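Local coordinates for nicotinate phosphoribosyltransferase (Saccharomyces cerevisiae, PDB 1VLP), which catalyses the ATP-dependent synthesis of nicotinate ribonucleotide from nicotinate and 5-phosphoribosyl 1-diphosphate, the first step in making NAD from nicotinic acid, at residues V35-P40 and I269-A274; V42-K47 and K138-Y143; W246-A251 and N398-I403; E255-A260 and P414-R419; N263-W268 and D288-S293. All blocks are in the same frame, centred on the assembly; numbering follows the deposited sequence.

Overall arrangement
Helix 260-272 runs through much of this set: its C-terminal end makes interaction 1 and its middle makes interaction 5, with centres 15 Å apart. Helix 244-254, used in interaction 3, packs against it through Trp246, whose NE1 is 3.1 Å from Ala264 O, a probable hydrogen bond; Trp246 also touches Asn38 and Phe39 of interaction 1. Interactions 3 and 4 are close neighbours, 8 Å between centres. Interaction 2 meets interaction 1 where Lys138 NZ lies 2.6 Å from Pro40 O. The pocket that probably binds nicotinate lies nearby: the side chain of Ile141 is about 7 Å from that of Tyr27, and that of Lys402 about 8 Å from that of Arg306.

Interaction 1 (V35-P40 and I269-A274); sequences VFTNFP and INTFGA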
# COMPACT_ATOMS: atom_id res chain seq x y z
N VAL A 35 14.38 -1.03 6.29
CA VAL A 35 15.42 -0.79 5.31
C VAL A 35 16.57 -0.06 5.95
O VAL A 35 17.74 -0.38 5.69
CB VAL A 35 14.83 -0.02 4.14
CG1 VAL A 35 15.87 0.54 3.26
CG2 VAL A 35 13.86 -0.95 3.36
N PHE A 36 16.23 0.94 6.76
CA PHE A 36 17.23 1.70 7.51
C PHE A 36 18.05 0.77 8.40
O PHE A 36 19.27 0.92 8.47
CB PHE A 36 16.56 2.80 8.36
CG PHE A 36 17.50 3.41 9.40
CD1 PHE A 36 18.50 4.26 9.01
CD2 PHE A 36 17.39 3.04 10.75
CE1 PHE A 36 19.37 4.82 9.96
CE2 PHE A 36 18.27 3.60 11.70
CZ PHE A 36 19.25 4.47 11.29
N THR A 37 17.38 -0.15 9.08
CA THR A 37 17.98 -1.04 10.07
C THR A 37 18.95 -2.05 9.40
O THR A 37 20.06 -2.29 9.88
CB THR A 37 16.89 -1.72 10.96
OG1 THR A 37 16.17 -0.71 11.74
CG2 THR A 37 17.50 -2.72 11.94
N ASN A 38 18.51 -2.65 8.28
CA ASN A 38 19.13 -3.81 7.69
C ASN A 38 19.91 -3.54 6.42
O ASN A 38 20.96 -4.14 6.18
CB ASN A 38 18.03 -4.84 7.39
CG ASN A 38 17.39 -5.37 8.65
OD1 ASN A 38 18.01 -6.16 9.37
ND2 ASN A 38 16.16 -4.97 8.93
N PHE A 39 19.43 -2.60 5.61
CA PHE A 39 20.00 -2.33 4.29
C PHE A 39 20.21 -0.82 3.99
O PHE A 39 19.84 -0.35 2.93
CB PHE A 39 19.11 -2.98 3.22
CG PHE A 39 18.86 -4.45 3.45
CD1 PHE A 39 19.90 -5.37 3.36
CD2 PHE A 39 17.60 -4.93 3.77
CE1 PHE A 39 19.69 -6.71 3.56
CE2 PHE A 39 17.39 -6.27 3.97
CZ PHE A 39 18.43 -7.16 3.86
N PRO A 40 20.86 -0.10 4.90
CA PRO A 40 21.05 1.37 4.77
C PRO A 40 21.89 1.84 3.56
O PRO A 40 21.93 3.05 3.24
CB PRO A 40 21.80 1.72 6.06
CG PRO A 40 22.51 0.48 6.43
CD PRO A 40 21.57 -0.63 6.08
N ILE A 269 11.52 -10.12 11.53
CA ILE A 269 11.31 -10.53 12.92
C ILE A 269 12.44 -10.00 13.82
O ILE A 269 12.19 -9.53 14.92
CB ILE A 269 11.19 -12.06 13.03
CG1 ILE A 269 9.83 -12.51 12.55
CG2 ILE A 269 11.32 -12.54 14.48
CD1 ILE A 269 9.73 -13.99 12.24
N ASN A 270 13.67 -10.12 13.33
CA ASN A 270 14.83 -9.62 14.05
C ASN A 270 14.76 -8.10 14.22
O ASN A 270 15.22 -7.58 15.25
CB ASN A 270 16.13 -10.13 13.40
CG ASN A 270 16.31 -11.67 13.51
OD1 ASN A 270 15.74 -12.34 14.38
ND2 ASN A 270 17.10 -12.22 12.60
N THR A 271 14.10 -7.38 13.31
CA THR A 271 13.93 -5.94 13.43
C THR A 271 12.84 -5.45 14.41
O THR A 271 13.06 -4.54 15.20
CB THR A 271 13.66 -5.31 12.04
OG1 THR A 271 14.72 -5.70 11.17
CG2 THR A 271 13.57 -3.77 12.11
N PHE A 272 11.67 -6.06 14.35
CA PHE A 272 10.53 -5.57 15.11
C PHE A 272 10.14 -6.44 16.29
O PHE A 272 9.33 -6.01 17.13
CB PHE A 272 9.35 -5.44 14.18
CG PHE A 272 9.58 -4.43 13.08
CD1 PHE A 272 9.98 -3.12 13.38
CD2 PHE A 272 9.42 -4.78 11.74
CE1 PHE A 272 10.18 -2.18 12.35
CE2 PHE A 272 9.63 -3.86 10.71
CZ PHE A 272 10.00 -2.54 11.02
N GLY A 273 10.65 -7.65 16.33
CA GLY A 273 10.27 -8.60 17.35
C GLY A 273 9.21 -9.55 16.81
O GLY A 273 8.32 -9.14 16.05
N ALA A 274 9.32 -10.82 17.21
CA ALA A 274 8.41 -11.87 16.73
C ALA A 274 6.97 -11.50 16.99
O ALA A 274 6.11 -11.67 16.13
CB ALA A 274 8.72 -13.18 17.39
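Asn38 and Thr271 approach from opposite directions and meet through a single hydrogen bond. ND2 of Asn38 donates to OG1 of Thr271 at 2.8 Å, and the bond is nearly straight, 172° at the hydrogen. The hydroxyl oxygen lies practically in the plane of the amide, so the N-H points squarely at it. Thr271 sets up both of its branches through one torsion: with chi1 at -55°, OG1 stands beside its own backbone N and faces the amide, while CG2 is turned toward Thr37.

Thr37 and Thr271 reach toward each other tip to tip. The contact is light, the methyl CG2 of Thr271 standing 4.0 Å from Thr37 OG1 and 4.1 Å from Thr37 CG2. Behind it, the same Thr271 methyl sits over the centre of the Phe272 ring, 3.7 Å above its plane.

The polar ends have further partners within their own helices. Thr271 OG1 is also bonded to Cys267 O and Thr37 OG1 to Ala33 O, while Asn38 ND2 is bonded to Ala34 O as well. Thr271 OG1 is thus held from two helices.

This is a surface contact between the last turns of helix 26-38 and helix 260-272, joining the N-terminal region to the later part of the chain. Pro93 packs on both threonines, and Trp246 of helix 244-254 touches Asn38.

Interaction 2 (V42-K47 and K138-Y143); sequences VTVTYK and KDTILY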
# COMPACT_ATOMS: atom_id res chain seq x y z
N VAL A 42 22.11 -0.16 0.42
CA VAL A 42 21.55 -0.71 -0.81
C VAL A 42 20.89 0.40 -1.59
O VAL A 42 20.25 1.27 -1.03
CB VAL A 42 20.50 -1.83 -0.45
CG1 VAL A 42 19.63 -2.21 -1.62
CG2 VAL A 42 21.20 -3.02 0.17
N THR A 43 21.06 0.35 -2.92
CA THR A 43 20.51 1.35 -3.82
C THR A 43 19.39 0.70 -4.63
O THR A 43 19.38 -0.52 -4.90
CB THR A 43 21.56 2.01 -4.74
OG1 THR A 43 22.08 1.07 -5.69
CG2 THR A 43 22.69 2.58 -3.91
N VAL A 44 18.38 1.52 -4.93
CA VAL A 44 17.23 1.02 -5.64
C VAL A 44 16.73 2.05 -6.66
O VAL A 44 17.08 3.26 -6.60
CB VAL A 44 16.04 0.72 -4.66
CG1 VAL A 44 16.41 -0.39 -3.64
CG2 VAL A 44 15.59 2.05 -3.94
N THR A 45 15.91 1.54 -7.58
CA THR A 45 15.17 2.42 -8.49
C THR A 45 13.72 1.98 -8.47
O THR A 45 13.44 0.79 -8.62
CB THR A 45 15.72 2.36 -9.93
OG1 THR A 45 17.06 2.85 -9.93
CG2 THR A 45 14.86 3.18 -10.87
N TYR A 46 12.80 2.93 -8.32
CA TYR A 46 11.34 2.71 -8.53
C TYR A 46 10.92 3.37 -9.83
O TYR A 46 11.50 4.42 -10.20
CB TYR A 46 10.49 3.33 -7.40
CG TYR A 46 10.70 2.77 -6.00
CD1 TYR A 46 11.79 3.20 -5.23
CD2 TYR A 46 9.82 1.85 -5.44
CE1 TYR A 46 11.99 2.71 -3.94
CE2 TYR A 46 10.02 1.36 -4.16
CZ TYR A 46 11.14 1.81 -3.43
OH TYR A 46 11.36 1.38 -2.16
N LYS A 47 9.88 2.83 -10.47
CA LYS A 47 9.40 3.38 -11.72
C LYS A 47 7.90 3.52 -11.70
O LYS A 47 7.20 2.65 -11.29
CB LYS A 47 9.79 2.50 -12.91
CG LYS A 47 8.94 2.74 -14.18
CD LYS A 47 9.28 1.82 -15.38
CE LYS A 47 8.47 2.21 -16.66
NZ LYS A 47 7.08 1.63 -16.80
N LYS A 138 16.84 3.64 1.86
CA LYS A 138 16.33 4.47 2.96
C LYS A 138 15.97 5.91 2.55
O LYS A 138 15.18 6.55 3.24
CB LYS A 138 17.31 4.54 4.14
CG LYS A 138 18.52 5.35 3.93
CD LYS A 138 19.49 5.12 5.10
CE LYS A 138 20.72 5.96 4.98
NZ LYS A 138 21.63 5.56 3.87
N ASP A 139 16.55 6.39 1.46
CA ASP A 139 16.28 7.73 0.91
C ASP A 139 15.11 7.74 -0.06
O ASP A 139 14.62 8.83 -0.43
CB ASP A 139 17.49 8.28 0.13
CG ASP A 139 18.62 8.72 1.03
OD1 ASP A 139 18.42 8.83 2.25
OD2 ASP A 139 19.72 8.95 0.51
N THR A 140 14.69 6.57 -0.55
CA THR A 140 13.72 6.49 -1.64
C THR A 140 12.37 5.86 -1.27
O THR A 140 11.31 6.14 -1.94
CB THR A 140 14.32 5.76 -2.87
OG1 THR A 140 14.70 4.46 -2.51
CG2 THR A 140 15.54 6.54 -3.37
N ILE A 141 12.40 5.01 -0.26
CA ILE A 141 11.21 4.22 0.14
C ILE A 141 9.92 5.04 0.42
O ILE A 141 8.81 4.55 0.14
CB ILE A 141 11.60 3.29 1.32
CG1 ILE A 141 10.48 2.28 1.59
CG2 ILE A 141 11.94 4.10 2.57
CD1 ILE A 141 10.93 0.95 1.64
N LEU A 142 10.02 6.26 0.95
CA LEU A 142 8.80 6.97 1.29
C LEU A 142 8.09 7.56 0.07
O LEU A 142 6.94 7.96 0.19
CB LEU A 142 9.10 8.07 2.31
CG LEU A 142 9.59 7.59 3.69
CD1 LEU A 142 9.61 8.78 4.68
CD2 LEU A 142 8.75 6.45 4.24
N TYR A 143 8.76 7.73 -1.07
CA TYR A 143 8.10 8.49 -2.18
C TYR A 143 6.86 7.88 -2.78
O TYR A 143 5.98 8.63 -3.21
CB TYR A 143 9.09 8.73 -3.31
CG TYR A 143 10.12 9.77 -3.00
CD1 TYR A 143 9.80 11.12 -3.05
CD2 TYR A 143 11.44 9.41 -2.69
CE1 TYR A 143 10.76 12.08 -2.83
CE2 TYR A 143 12.40 10.37 -2.45
CZ TYR A 143 12.05 11.70 -2.52
OH TYR A 143 13.01 12.67 -2.29
O HOH W 1 19.29 2.23 2.10
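The Tyr46 ring presents an edge to Thr140, whose OG1 lies in the ring plane, 3.5 Å from CE1. Beyond the ring, the phenol OH of Tyr46 reaches Ile141 obliquely, 3.7 Å from its CA and 3.8 Å from CD1. On the other segment, the Tyr143 ring has the CA of Thr140 at its edge, in plane. Tyr46 and Val44 lie two residues apart on strand 43-50, and both turn their side chains onto Thr140, which ends the short, weakly bonded helix 137-140 and starts a type I beta turn to Tyr143. The strand is the central one of a five-stranded antiparallel sheet that also takes in strands 388-395 and 398-399 from late in the chain. Thr140 OG1, with chi1 at 60°, sits between its own N and carbonyl carbon and is hydrogen-bonded to Ser136 O. Tyr46 OH bonds to Glu245. At the end of the contact a water accepts from Lys138 N at 2.8 Å and gives a weak bond to Val42 O.

Interaction 3 (W246-A251 and N398-I403); sequences WVMGVA and NHAIKI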
# COMPACT_ATOMS: atom_id res chain seq x y z
N TRP A 246 9.60 -5.52 0.21
CA TRP A 246 10.50 -6.14 1.17
C TRP A 246 11.10 -7.41 0.66
O TRP A 246 12.32 -7.47 0.51
CB TRP A 246 9.81 -6.35 2.53
CG TRP A 246 10.72 -6.87 3.57
CD1 TRP A 246 10.59 -8.06 4.23
CD2 TRP A 246 11.89 -6.24 4.12
NE1 TRP A 246 11.59 -8.21 5.12
CE2 TRP A 246 12.41 -7.12 5.09
CE3 TRP A 246 12.55 -5.01 3.88
CZ2 TRP A 246 13.57 -6.83 5.82
CZ3 TRP A 246 13.69 -4.73 4.61
CH2 TRP A 246 14.19 -5.62 5.56
N VAL A 247 10.32 -8.45 0.39
CA VAL A 247 10.99 -9.69 -0.08
C VAL A 247 11.62 -9.54 -1.47
O VAL A 247 12.60 -10.19 -1.75
CB VAL A 247 10.14 -11.02 0.02
CG1 VAL A 247 9.03 -11.04 -0.96
CG2 VAL A 247 11.07 -12.28 -0.16
N MSE A 248 11.02 -8.72 -2.33
CA MSE A 248 11.60 -8.39 -3.69
C MSE A 248 12.98 -7.82 -3.51
O MSE A 248 13.92 -8.29 -4.15
CB MSE A 248 10.69 -7.43 -4.44
CG MSE A 248 9.33 -7.96 -4.83
SE MSE A 248 8.24 -6.55 -5.61
CE MSE A 248 9.27 -6.20 -7.22
N GLY A 249 13.16 -6.84 -2.60
CA GLY A 249 14.49 -6.29 -2.35
C GLY A 249 15.46 -7.28 -1.76
O GLY A 249 16.59 -7.40 -2.18
N VAL A 250 15.02 -8.03 -0.74
CA VAL A 250 15.83 -9.09 -0.14
C VAL A 250 16.35 -10.09 -1.17
O VAL A 250 17.53 -10.43 -1.18
CB VAL A 250 15.09 -9.83 1.05
CG1 VAL A 250 15.83 -11.04 1.51
CG2 VAL A 250 14.87 -8.84 2.22
N ALA A 251 15.49 -10.53 -2.06
CA ALA A 251 15.89 -11.45 -3.14
C ALA A 251 16.87 -10.82 -4.13
O ALA A 251 17.84 -11.46 -4.51
CB ALA A 251 14.67 -11.97 -3.87
N ASN A 398 20.38 -5.11 -10.01
CA ASN A 398 19.71 -6.38 -10.34
C ASN A 398 18.24 -6.13 -10.52
O ASN A 398 17.65 -5.27 -9.89
CB ASN A 398 19.87 -7.39 -9.22
CG ASN A 398 21.30 -7.78 -8.99
OD1 ASN A 398 22.06 -7.97 -9.93
ND2 ASN A 398 21.68 -7.94 -7.74
N HIS A 399 17.61 -6.90 -11.40
CA HIS A 399 16.17 -6.76 -11.64
C HIS A 399 15.35 -7.17 -10.40
O HIS A 399 15.65 -8.20 -9.79
CB HIS A 399 15.75 -7.69 -12.78
CG HIS A 399 16.32 -7.32 -14.10
ND1 HIS A 399 16.01 -6.15 -14.75
CD2 HIS A 399 17.21 -7.97 -14.90
CE1 HIS A 399 16.67 -6.09 -15.90
NE2 HIS A 399 17.41 -7.18 -16.00
N ALA A 400 14.31 -6.41 -10.09
CA ALA A 400 13.36 -6.74 -9.03
C ALA A 400 12.11 -7.28 -9.72
O ALA A 400 11.65 -6.69 -10.71
CB ALA A 400 13.01 -5.53 -8.21
N ILE A 401 11.57 -8.40 -9.23
CA ILE A 401 10.40 -9.04 -9.88
C ILE A 401 9.39 -9.53 -8.88
O ILE A 401 9.70 -9.72 -7.72
CB ILE A 401 10.81 -10.26 -10.75
CG1 ILE A 401 11.45 -11.39 -9.89
CG2 ILE A 401 11.74 -9.81 -11.86
CD1 ILE A 401 11.26 -12.75 -10.40
N LYS A 402 8.17 -9.76 -9.39
CA LYS A 402 7.09 -10.32 -8.62
C LYS A 402 6.39 -11.38 -9.47
O LYS A 402 6.07 -11.15 -10.66
CB LYS A 402 6.08 -9.26 -8.21
CG LYS A 402 4.97 -9.85 -7.38
CD LYS A 402 4.18 -8.81 -6.64
CE LYS A 402 3.44 -7.94 -7.57
NZ LYS A 402 2.26 -7.40 -6.84
N ILE A 403 6.14 -12.54 -8.86
CA ILE A 403 5.50 -13.63 -9.57
C ILE A 403 3.99 -13.51 -9.35
O ILE A 403 3.22 -13.53 -10.31
CB ILE A 403 6.05 -15.01 -9.16
CG1 ILE A 403 7.49 -15.16 -9.66
CG2 ILE A 403 5.17 -16.13 -9.72
CD1 ILE A 403 8.22 -16.28 -9.07
O HOH W 2 12.97 -9.42 -6.86
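Apolar packing comes first: Met248, present as selenomethionine, puts its terminal methyl CE 3.9 Å from the CB of Ala400. The side chain runs out from the helix and bends at its last torsion, chi3 65°, which folds CE back over the backbone of Ile401. There CE lies 3.6 Å from Ile401 O, and CG, on the helix side of the selenium, is 3.4 Å from the same oxygen. The selenium is 4.3 Å from Lys402 CB, a looser touch.

The polar link runs through water. One molecule joins the two backbones, donating to Met248 O at 3.1 Å and accepting from Ile401 N at 2.9 Å. Ser252 OG lies within hydrogen-bonding reach of both Met248 O and His399 O.

The contact lays helix 244-254 against the edge of the antiparallel sheet, where strand 398-399 passes into loop. The side chain of Met248 thus brings apolar surface against the loop, while the water supplies the polar connection between Met248 O and Ile401 N.

Interaction 4 (E255-A260 and P414-R419); sequences EDYLHA and PATVKR
Glu255 and Arg419 meet where the loop joining helix 244-254 to helix 260-272 faces the first turns of helix 414-423. That loop is built round an Asx motif just ahead of helix 260-272, in which Asp256 OD1 accepts from the backbone N of His259 at 3.1 Å. On the more sheltered side, Tyr257 and Thr416 are both buried, though their own touch is slight: the phenol OH of Tyr257 stands 4.2 Å from Thr416 CG2, and the two side chains cross at about a right angle. The close packing of Tyr257 comes from its surroundings, with Phe285 edge-to-face on its ring and Ala251 and Ile401 against it. Thr416 turns its hydroxyl back to Asp413 OD2, which leaves the methyl CG2 for the tyrosine.

The outer side is looser. In the modelled conformer of Arg419, NH2 and Glu255 OE2 form a long, tentative salt bridge at 3.4 Å, with carboxylate and guanidinium planes 56° apart. Arg419 NH1 makes a second salt bridge to Glu423, so its charge is probably shared between two acids. Further along the loop, a separate His-carboxylate hydrogen bond ties the His259 ring to Asp256: ND1 donates to OD2 at 2.9 Å, on the syn side of the carboxylate.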
# COMPACT_ATOMS: atom_id res chain seq x y z
N GLU A 255 20.26 -12.02 -5.43
CA GLU A 255 19.58 -12.96 -6.31
C GLU A 255 19.48 -14.38 -5.72
O GLU A 255 19.40 -15.37 -6.45
CB GLU A 255 20.16 -12.90 -7.73
CG GLU A 255 19.91 -11.52 -8.38
CD GLU A 255 20.12 -11.54 -9.88
OE1 GLU A 255 21.20 -11.99 -10.33
OE2 GLU A 255 19.20 -11.12 -10.60
N ASP A 256 19.45 -14.47 -4.39
CA ASP A 256 19.10 -15.71 -3.73
C ASP A 256 17.57 -15.74 -3.56
O ASP A 256 17.03 -15.35 -2.50
CB ASP A 256 19.78 -15.84 -2.36
CG ASP A 256 19.67 -17.26 -1.79
OD1 ASP A 256 18.84 -18.07 -2.29
OD2 ASP A 256 20.45 -17.58 -0.88
N TYR A 257 16.88 -16.23 -4.60
CA TYR A 257 15.43 -16.31 -4.53
C TYR A 257 15.04 -17.54 -3.75
O TYR A 257 14.02 -17.51 -3.08
CB TYR A 257 14.79 -16.33 -5.92
CG TYR A 257 14.82 -14.97 -6.57
CD1 TYR A 257 15.99 -14.49 -7.18
CD2 TYR A 257 13.70 -14.14 -6.55
CE1 TYR A 257 16.01 -13.24 -7.77
CE2 TYR A 257 13.71 -12.91 -7.12
CZ TYR A 257 14.86 -12.46 -7.75
OH TYR A 257 14.87 -11.21 -8.30
N LEU A 258 15.86 -18.58 -3.84
CA LEU A 258 15.57 -19.86 -3.15
C LEU A 258 15.37 -19.65 -1.63
O LEU A 258 14.55 -20.31 -1.03
CB LEU A 258 16.70 -20.87 -3.40
CG LEU A 258 16.45 -22.32 -2.95
CD1 LEU A 258 15.27 -22.93 -3.71
CD2 LEU A 258 17.70 -23.16 -3.15
N HIS A 259 16.12 -18.73 -1.03
CA HIS A 259 16.00 -18.49 0.40
C HIS A 259 15.39 -17.15 0.79
O HIS A 259 15.41 -16.80 1.95
CB HIS A 259 17.36 -18.64 1.06
CG HIS A 259 18.03 -19.94 0.75
ND1 HIS A 259 19.18 -20.02 -0.00
CD2 HIS A 259 17.70 -21.21 1.08
CE1 HIS A 259 19.54 -21.29 -0.11
NE2 HIS A 259 18.66 -22.03 0.53
N ALA A 260 14.85 -16.42 -0.18
CA ALA A 260 14.40 -15.03 0.04
C ALA A 260 13.19 -14.94 1.00
O ALA A 260 13.19 -14.07 1.86
CB ALA A 260 14.05 -14.39 -1.26
N PRO A 414 11.24 -10.24 -17.92
CA PRO A 414 10.83 -11.61 -18.29
C PRO A 414 11.85 -12.71 -18.10
O PRO A 414 11.51 -13.82 -17.64
CB PRO A 414 10.47 -11.48 -19.77
CG PRO A 414 9.99 -10.08 -19.91
CD PRO A 414 10.84 -9.26 -18.96
N ALA A 415 13.09 -12.45 -18.47
CA ALA A 415 14.15 -13.44 -18.37
C ALA A 415 14.34 -13.84 -16.90
O ALA A 415 14.51 -15.03 -16.57
CB ALA A 415 15.45 -12.88 -18.94
N THR A 416 14.31 -12.82 -16.03
CA THR A 416 14.50 -13.03 -14.61
C THR A 416 13.33 -13.82 -14.04
O THR A 416 13.52 -14.76 -13.24
CB THR A 416 14.65 -11.69 -13.87
OG1 THR A 416 15.79 -10.98 -14.44
CG2 THR A 416 14.86 -11.89 -12.40
N VAL A 417 12.13 -13.46 -14.45
CA VAL A 417 10.92 -14.13 -13.97
C VAL A 417 10.97 -15.63 -14.37
O VAL A 417 10.69 -16.53 -13.55
CB VAL A 417 9.65 -13.44 -14.54
CG1 VAL A 417 8.41 -14.29 -14.30
CG2 VAL A 417 9.47 -12.01 -13.94
N LYS A 418 11.30 -15.89 -15.64
CA LYS A 418 11.53 -17.26 -16.07
C LYS A 418 12.56 -18.05 -15.25
O LYS A 418 12.28 -19.21 -14.89
CB LYS A 418 11.97 -17.26 -17.54
CG LYS A 418 12.32 -18.63 -18.06
CD LYS A 418 12.44 -18.64 -19.56
CE LYS A 418 13.26 -19.83 -19.99
NZ LYS A 418 13.07 -20.07 -21.43
N ARG A 419 13.74 -17.47 -15.04
CA ARG A 419 14.83 -18.07 -14.27
C ARG A 419 14.37 -18.41 -12.84
O ARG A 419 14.70 -19.46 -12.31
CB ARG A 419 15.98 -17.09 -14.07
CG ARG A 419 16.93 -16.77 -15.22
CD ARG A 419 18.22 -16.03 -14.74
NE ARG A 419 18.05 -15.00 -13.68
CZ ARG A 419 18.18 -15.21 -12.37
NH1 ARG A 419 18.44 -16.42 -11.90
NH2 ARG A 419 18.04 -14.22 -11.50

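Interaction 5 (N263-W268 and D288-S293); sequences NAMDCW and DDFLKS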
# COMPACT_ATOMS: atom_id res chain seq x y z
N ASN A 263 14.60 -15.55 4.47
CA ASN A 263 15.51 -14.47 4.84
C ASN A 263 14.76 -13.19 5.15
O ASN A 263 15.09 -12.49 6.11
CB ASN A 263 16.53 -14.21 3.74
CG ASN A 263 17.60 -15.28 3.70
OD1 ASN A 263 17.85 -15.96 4.68
ND2 ASN A 263 18.25 -15.44 2.54
N ALA A 264 13.72 -12.90 4.36
CA ALA A 264 12.90 -11.74 4.58
C ALA A 264 12.16 -11.83 5.91
O ALA A 264 12.08 -10.83 6.60
CB ALA A 264 11.89 -11.50 3.44
N MSE A 265 11.59 -12.99 6.25
CA MSE A 265 10.89 -13.11 7.54
C MSE A 265 11.88 -12.94 8.70
O MSE A 265 11.61 -12.22 9.67
CB MSE A 265 10.20 -14.45 7.70
CG MSE A 265 9.11 -14.69 6.72
SE MSE A 265 8.17 -16.37 7.21
CE MSE A 265 9.43 -17.67 6.89
N ASP A 266 13.03 -13.60 8.59
CA ASP A 266 14.02 -13.47 9.63
C ASP A 266 14.36 -12.03 9.87
O ASP A 266 14.45 -11.58 11.04
CB ASP A 266 15.29 -14.21 9.25
CG ASP A 266 15.20 -15.68 9.52
OD1 ASP A 266 14.52 -16.07 10.47
OD2 ASP A 266 15.88 -16.44 8.82
N CYS A 267 14.64 -11.30 8.81
CA CYS A 267 15.04 -9.97 8.97
C CYS A 267 13.93 -9.12 9.58
O CYS A 267 14.17 -8.26 10.42
CB CYS A 267 15.39 -9.35 7.62
SG CYS A 267 17.01 -9.68 7.05
N TRP A 268 12.70 -9.37 9.14
CA TRP A 268 11.56 -8.60 9.64
C TRP A 268 11.44 -8.86 11.14
O TRP A 268 11.32 -7.94 11.92
CB TRP A 268 10.28 -9.00 8.88
CG TRP A 268 9.10 -8.07 9.08
CD1 TRP A 268 8.02 -8.28 9.86
CD2 TRP A 268 8.87 -6.81 8.42
NE1 TRP A 268 7.12 -7.25 9.73
CE2 TRP A 268 7.63 -6.32 8.87
CE3 TRP A 268 9.61 -6.05 7.50
CZ2 TRP A 268 7.09 -5.12 8.42
CZ3 TRP A 268 9.07 -4.83 7.07
CH2 TRP A 268 7.83 -4.39 7.53
N ASP A 288 2.98 -21.08 -2.76
CA ASP A 288 3.65 -22.37 -2.55
C ASP A 288 5.11 -22.29 -2.04
O ASP A 288 5.53 -23.06 -1.14
CB ASP A 288 3.59 -23.17 -3.85
CG ASP A 288 2.19 -23.65 -4.20
OD1 ASP A 288 1.31 -23.63 -3.33
OD2 ASP A 288 1.98 -24.04 -5.37
N ASP A 289 5.90 -21.38 -2.63
CA ASP A 289 7.28 -21.22 -2.19
C ASP A 289 7.31 -20.73 -0.74
O ASP A 289 8.11 -21.22 0.08
CB ASP A 289 8.04 -20.23 -3.06
CG ASP A 289 9.46 -20.09 -2.61
OD1 ASP A 289 10.18 -21.07 -2.85
OD2 ASP A 289 9.82 -19.06 -1.99
N PHE A 290 6.45 -19.74 -0.47
CA PHE A 290 6.32 -19.16 0.87
C PHE A 290 6.00 -20.24 1.90
O PHE A 290 6.64 -20.33 2.96
CB PHE A 290 5.27 -18.07 0.94
CG PHE A 290 5.20 -17.42 2.28
CD1 PHE A 290 6.05 -16.39 2.62
CD2 PHE A 290 4.33 -17.90 3.24
CE1 PHE A 290 6.01 -15.85 3.87
CE2 PHE A 290 4.32 -17.34 4.51
CZ PHE A 290 5.13 -16.34 4.80
N LEU A 291 5.02 -21.07 1.58
CA LEU A 291 4.58 -22.15 2.51
C LEU A 291 5.66 -23.18 2.88
O LEU A 291 5.66 -23.71 4.01
CB LEU A 291 3.33 -22.79 1.96
CG LEU A 291 2.07 -21.90 2.03
CD1 LEU A 291 0.88 -22.67 1.53
CD2 LEU A 291 1.77 -21.25 3.42
N LYS A 292 6.65 -23.43 2.02
CA LYS A 292 7.71 -24.36 2.38
C LYS A 292 8.45 -24.00 3.67
O LYS A 292 8.93 -24.89 4.33
CB LYS A 292 8.79 -24.46 1.29
CG LYS A 292 8.36 -25.02 -0.03
CD LYS A 292 9.53 -24.89 -1.03
CE LYS A 292 9.27 -25.69 -2.31
NZ LYS A 292 10.51 -25.83 -3.15
N SER A 293 8.56 -22.70 3.99
CA SER A 293 9.28 -22.26 5.20
C SER A 293 8.35 -21.79 6.28
O SER A 293 8.83 -21.32 7.33
CB SER A 293 10.30 -21.14 4.89
OG SER A 293 9.74 -20.03 4.22
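Met265 on helix 260-272 and Ser293, in the segment that follows Phe290, are the backbone's nearest pair, their CA atoms 9.6 Å apart, so the gap is bridged by side chains. Met265, a selenomethionine here, carries the contact. Its selenium comes up to the far end of the Phe290 ring, 3.9 Å from CZ and 4.0 Å from CE1. Measured to the ring centroid it is 4.8 Å away and 53° off the normal, an oblique Met-aromatic contact. Phe290 reaches it because CG stands opposite the backbone N, chi1 -176°, which swings the ring outward from its helix toward Met265.

A bend at chi3, -68°, then sends the methyl CE past the ring to Ser293, where it lies 3.6 Å from OG and 3.7 Å from the backbone O. Outside the pair, Tyr302 packs on Met265, and Phe294 meets the Phe290 ring. Ser293 N is bonded to Phe290 O at 3.2 Å.

The helix and the short helical turn that follows strand 279-281 are thus joined by dispersion between a polarisable selenium and an aromatic ring, with the methyl resting on serine oxygens; in the natural protein sulfur would take the selenium's place.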